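PDB 2WB7: PT26-6P from Thermococcus sp., which is of unknown function but is encoded by an extrachromosomal mobile element of a euryarchaeon and combines immunoglobulin-like domains with a helical domain. Local coordinates for residues A[276-290]-A[332-346]. Numbering follows the deposited sequence.
Sequences HVLNSTAMYKFLITP and LTEPTFFGLTAHYTD
Eight backbone hydrogen bonds, exchanged in both directions by Ala282 with Ala342, Tyr284 with Leu340, Phe286 with Phe338 and Ile288 with Thr336, define an antiparallel pairing of strands 281-290 and 336-343. Their axes run at 156° and approach to 4.5 Å. Past the Ala282-Ala342 pair, Tyr344 N donates almost straight to Ser280 O (2.8 Å), while Asn279 N donates to Tyr344 O. The type II turn Val277 to Ser280 is thus tied to the end of the neighbouring strand, and Asn279 OD1 adds a bond from Asp346 N, which approaches from above the amide plane.

Two polar contacts grip the Tyr344 hydroxyl: it accepts from Tyr284 OH at 2.6 Å and is hydrogen-bonded to His276 ND1 at 2.8 Å. With CG beside the backbone N (chi1 -59°), the Tyr344 ring runs back alongside Ala282, whose CB lies 3.8 Å from Tyr344 CE2. A phenylalanine in its place would probably leave Tyr284 OH and His276 ND1 without their shared buried partner. Thr281 OG1 meets His343 ND1 in the plane of the imidazole, and a water joins His343 NE2 to Asn279 OD1.

Packing then divides between the sheet's two faces. On one, Leu287 CD1 sits over the centre of the Phe337 ring, 7° off the normal, and Lys285 NZ makes an off-centre cation-pi contact with that ring; helix 21-34 also covers Phe337. On the other, Ile288 CD1 touches Phe338 CE1 at 3.5 Å, Leu340 CB meets the edge of the Phe286 ring at CE1, 4.1 Å away, and Phe308 stacks on Phe286. Strand 336-343 is outermost within the chain, so its antiparallel pairing with 281-290 forms the edge of the sheet in the second immunoglobulin-like domain.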
# COMPACT_ATOMS: atom_id res chain seq x y z
N HIS A 276 -21.33 -1.06 -3.37
CA HIS A 276 -21.35 -0.30 -2.12
C HIS A 276 -22.33 0.85 -2.26
O HIS A 276 -22.05 1.82 -2.94
CB HIS A 276 -19.96 0.25 -1.82
CG HIS A 276 -18.90 -0.81 -1.78
ND1 HIS A 276 -18.59 -1.52 -0.64
CD2 HIS A 276 -18.09 -1.31 -2.75
CE1 HIS A 276 -17.63 -2.39 -0.90
NE2 HIS A 276 -17.31 -2.28 -2.18
N VAL A 277 -23.49 0.71 -1.63
CA VAL A 277 -24.55 1.70 -1.77
C VAL A 277 -25.03 2.10 -0.39
O VAL A 277 -25.01 1.27 0.52
CB VAL A 277 -25.76 1.14 -2.55
CG1 VAL A 277 -26.70 2.26 -2.90
CG2 VAL A 277 -25.30 0.40 -3.80
N LEU A 278 -25.46 3.34 -0.23
CA LEU A 278 -26.02 3.79 1.05
C LEU A 278 -27.20 2.90 1.45
O LEU A 278 -27.95 2.42 0.60
CB LEU A 278 -26.45 5.26 1.00
CG LEU A 278 -25.35 6.32 0.99
CD1 LEU A 278 -25.93 7.73 0.96
CD2 LEU A 278 -24.40 6.15 2.19
N ASN A 279 -27.35 2.71 2.75
CA ASN A 279 -28.36 1.81 3.32
C ASN A 279 -28.23 0.36 2.91
O ASN A 279 -29.12 -0.42 3.20
CB ASN A 279 -29.79 2.29 3.10
CG ASN A 279 -30.21 3.29 4.14
OD1 ASN A 279 -29.66 3.33 5.25
ND2 ASN A 279 -31.14 4.16 3.78
N SER A 280 -27.13 0.01 2.27
CA SER A 280 -26.90 -1.39 1.97
C SER A 280 -25.68 -1.95 2.73
O SER A 280 -24.97 -1.22 3.42
CB SER A 280 -26.76 -1.58 0.48
OG SER A 280 -27.50 -2.72 0.08
N THR A 281 -25.46 -3.26 2.62
CA THR A 281 -24.39 -3.93 3.34
C THR A 281 -23.34 -4.47 2.38
O THR A 281 -23.69 -4.98 1.32
CB THR A 281 -24.93 -5.15 4.11
OG1 THR A 281 -25.82 -4.71 5.14
CG2 THR A 281 -23.79 -5.93 4.74
N ALA A 282 -22.07 -4.38 2.77
CA ALA A 282 -20.94 -4.96 1.99
C ALA A 282 -20.00 -5.80 2.88
O ALA A 282 -19.85 -5.53 4.07
CB ALA A 282 -20.16 -3.85 1.28
N MSE A 283 -19.39 -6.83 2.31
CA MSE A 283 -18.43 -7.68 3.03
C MSE A 283 -16.99 -7.28 2.72
O MSE A 283 -16.64 -7.05 1.55
CB MSE A 283 -18.57 -9.14 2.60
CG MSE A 283 -19.96 -9.74 2.57
SE MSE A 283 -20.48 -10.25 4.33
CE MSE A 283 -20.94 -8.50 4.91
N TYR A 284 -16.14 -7.25 3.73
CA TYR A 284 -14.71 -7.08 3.51
C TYR A 284 -13.97 -8.26 4.09
O TYR A 284 -14.43 -8.87 5.04
CB TYR A 284 -14.18 -5.81 4.18
CG TYR A 284 -14.68 -4.51 3.56
CD1 TYR A 284 -13.86 -3.75 2.75
CD2 TYR A 284 -15.99 -4.06 3.80
CE1 TYR A 284 -14.32 -2.58 2.18
CE2 TYR A 284 -16.46 -2.89 3.24
CZ TYR A 284 -15.63 -2.16 2.43
OH TYR A 284 -16.10 -0.99 1.88
N LYS A 285 -12.82 -8.55 3.51
CA LYS A 285 -11.97 -9.63 3.99
C LYS A 285 -10.53 -9.13 3.78
O LYS A 285 -10.13 -8.81 2.65
CB LYS A 285 -12.24 -10.88 3.16
CG LYS A 285 -12.27 -12.20 3.92
CD LYS A 285 -12.54 -13.38 2.95
CE LYS A 285 -12.99 -14.64 3.68
NZ LYS A 285 -11.85 -15.46 4.24
N PHE A 286 -9.77 -9.02 4.86
CA PHE A 286 -8.41 -8.52 4.74
C PHE A 286 -7.36 -9.60 5.01
O PHE A 286 -7.47 -10.35 5.97
CB PHE A 286 -8.18 -7.37 5.71
CG PHE A 286 -9.11 -6.22 5.53
CD1 PHE A 286 -10.32 -6.16 6.22
CD2 PHE A 286 -8.77 -5.16 4.70
CE1 PHE A 286 -11.19 -5.07 6.07
CE2 PHE A 286 -9.63 -4.06 4.53
CZ PHE A 286 -10.84 -4.02 5.22
N LEU A 287 -6.36 -9.66 4.16
CA LEU A 287 -5.24 -10.55 4.36
C LEU A 287 -4.07 -9.75 4.91
O LEU A 287 -3.71 -8.71 4.35
CB LEU A 287 -4.84 -11.14 3.02
CG LEU A 287 -3.82 -12.25 3.06
CD1 LEU A 287 -4.17 -13.21 4.17
CD2 LEU A 287 -3.86 -12.95 1.75
N ILE A 288 -3.47 -10.22 6.00
CA ILE A 288 -2.26 -9.60 6.52
C ILE A 288 -1.10 -10.58 6.36
O ILE A 288 -1.15 -11.67 6.89
CB ILE A 288 -2.42 -9.22 8.00
CG1 ILE A 288 -3.59 -8.25 8.18
CG2 ILE A 288 -1.16 -8.56 8.51
CD1 ILE A 288 -3.76 -7.80 9.61
N THR A 289 -0.07 -10.20 5.62
CA THR A 289 1.03 -11.13 5.30
C THR A 289 2.37 -10.50 5.63
O THR A 289 2.65 -9.39 5.18
CB THR A 289 1.11 -11.46 3.79
OG1 THR A 289 -0.21 -11.47 3.23
CG2 THR A 289 1.76 -12.81 3.55
N PRO A 290 3.21 -11.21 6.39
CA PRO A 290 4.55 -10.67 6.51
C PRO A 290 5.14 -10.71 5.11
O PRO A 290 4.76 -11.57 4.31
CB PRO A 290 5.25 -11.67 7.43
CG PRO A 290 4.47 -12.95 7.25
CD PRO A 290 3.05 -12.47 7.12
N LEU A 332 2.99 -12.77 13.32
CA LEU A 332 2.49 -12.92 11.96
C LEU A 332 3.47 -13.69 11.12
O LEU A 332 4.07 -13.16 10.17
CB LEU A 332 2.07 -11.61 11.28
CG LEU A 332 2.78 -10.28 11.49
CD1 LEU A 332 2.19 -9.29 10.51
CD2 LEU A 332 2.60 -9.77 12.92
N THR A 333 3.62 -14.95 11.48
CA THR A 333 4.40 -15.88 10.72
C THR A 333 3.56 -16.44 9.57
O THR A 333 4.10 -16.91 8.57
CB THR A 333 4.83 -17.03 11.62
OG1 THR A 333 3.66 -17.73 12.05
CG2 THR A 333 5.55 -16.46 12.85
N GLU A 334 2.25 -16.42 9.70
CA GLU A 334 1.41 -16.86 8.58
C GLU A 334 0.31 -15.87 8.20
O GLU A 334 -0.27 -15.21 9.07
CB GLU A 334 0.80 -18.24 8.84
CG GLU A 334 0.46 -18.56 10.27
CD GLU A 334 0.08 -20.02 10.43
OE1 GLU A 334 0.52 -20.82 9.57
OE2 GLU A 334 -0.65 -20.39 11.38
N PRO A 335 0.02 -15.77 6.89
CA PRO A 335 -1.05 -14.90 6.39
C PRO A 335 -2.33 -15.17 7.17
O PRO A 335 -2.62 -16.30 7.50
CB PRO A 335 -1.21 -15.35 4.93
CG PRO A 335 0.13 -15.89 4.57
CD PRO A 335 0.67 -16.54 5.82
N THR A 336 -3.08 -14.13 7.47
CA THR A 336 -4.30 -14.32 8.21
C THR A 336 -5.37 -13.41 7.70
O THR A 336 -5.11 -12.26 7.35
CB THR A 336 -4.11 -14.03 9.67
OG1 THR A 336 -2.82 -14.50 10.06
CG2 THR A 336 -5.19 -14.71 10.50
N PHE A 337 -6.59 -13.93 7.69
CA PHE A 337 -7.72 -13.20 7.15
C PHE A 337 -8.56 -12.63 8.27
O PHE A 337 -8.72 -13.25 9.32
CB PHE A 337 -8.59 -14.13 6.33
CG PHE A 337 -8.03 -14.45 4.99
CD1 PHE A 337 -8.22 -13.58 3.92
CD2 PHE A 337 -7.34 -15.64 4.77
CE1 PHE A 337 -7.73 -13.88 2.68
CE2 PHE A 337 -6.84 -15.95 3.52
CZ PHE A 337 -7.03 -15.06 2.47
N PHE A 338 -9.10 -11.45 8.03
CA PHE A 338 -9.93 -10.78 8.99
C PHE A 338 -11.12 -10.25 8.22
O PHE A 338 -10.96 -9.73 7.12
CB PHE A 338 -9.16 -9.64 9.65
CG PHE A 338 -7.92 -10.10 10.38
CD1 PHE A 338 -6.71 -10.23 9.72
CD2 PHE A 338 -7.98 -10.42 11.73
CE1 PHE A 338 -5.58 -10.66 10.40
CE2 PHE A 338 -6.85 -10.86 12.40
CZ PHE A 338 -5.65 -10.97 11.74
N GLY A 339 -12.31 -10.40 8.78
CA GLY A 339 -13.51 -9.95 8.11
C GLY A 339 -14.05 -8.68 8.71
O GLY A 339 -13.80 -8.38 9.87
N LEU A 340 -14.78 -7.92 7.90
CA LEU A 340 -15.50 -6.74 8.38
C LEU A 340 -16.75 -6.66 7.57
O LEU A 340 -16.70 -6.76 6.35
CB LEU A 340 -14.71 -5.46 8.19
CG LEU A 340 -15.44 -4.21 8.69
CD1 LEU A 340 -15.93 -4.42 10.10
CD2 LEU A 340 -14.53 -3.01 8.62
N THR A 341 -17.88 -6.48 8.23
CA THR A 341 -19.15 -6.30 7.56
C THR A 341 -19.55 -4.84 7.63
O THR A 341 -19.70 -4.28 8.72
CB THR A 341 -20.22 -7.15 8.24
OG1 THR A 341 -19.93 -8.54 8.00
CG2 THR A 341 -21.60 -6.83 7.69
N ALA A 342 -19.72 -4.20 6.49
CA ALA A 342 -20.12 -2.80 6.49
C ALA A 342 -21.61 -2.61 6.21
O ALA A 342 -22.12 -3.05 5.18
CB ALA A 342 -19.31 -2.03 5.47
N HIS A 343 -22.32 -1.94 7.11
CA HIS A 343 -23.65 -1.44 6.75
C HIS A 343 -23.60 0.06 6.57
O HIS A 343 -23.34 0.80 7.53
CB HIS A 343 -24.76 -1.82 7.72
CG HIS A 343 -26.11 -1.41 7.23
ND1 HIS A 343 -26.80 -2.13 6.28
CD2 HIS A 343 -26.86 -0.30 7.48
CE1 HIS A 343 -27.93 -1.51 6.00
NE2 HIS A 343 -27.98 -0.40 6.71
N TYR A 344 -23.86 0.52 5.35
CA TYR A 344 -23.71 1.93 5.04
C TYR A 344 -24.93 2.74 5.43
O TYR A 344 -25.51 3.44 4.59
CB TYR A 344 -23.41 2.09 3.56
CG TYR A 344 -22.15 1.35 3.15
CD1 TYR A 344 -20.95 1.55 3.81
CD2 TYR A 344 -22.17 0.45 2.08
CE1 TYR A 344 -19.80 0.90 3.44
CE2 TYR A 344 -21.03 -0.22 1.69
CZ TYR A 344 -19.84 0.02 2.37
OH TYR A 344 -18.70 -0.64 2.00
N THR A 345 -25.30 2.65 6.70
CA THR A 345 -26.44 3.37 7.23
C THR A 345 -26.50 4.79 6.71
O THR A 345 -25.54 5.53 6.82
CB THR A 345 -26.39 3.45 8.75
OG1 THR A 345 -26.31 2.13 9.30
CG2 THR A 345 -27.64 4.13 9.28
N ASP A 346 -27.63 5.16 6.13
CA ASP A 346 -27.82 6.53 5.67
C ASP A 346 -28.57 7.34 6.71
O ASP A 346 -29.63 6.95 7.16
CB ASP A 346 -28.56 6.55 4.34
CG ASP A 346 -28.43 7.89 3.63
OD1 ASP A 346 -27.78 8.80 4.17
OD2 ASP A 346 -28.99 8.05 2.52
O HOH W 1 -30.09 1.16 6.68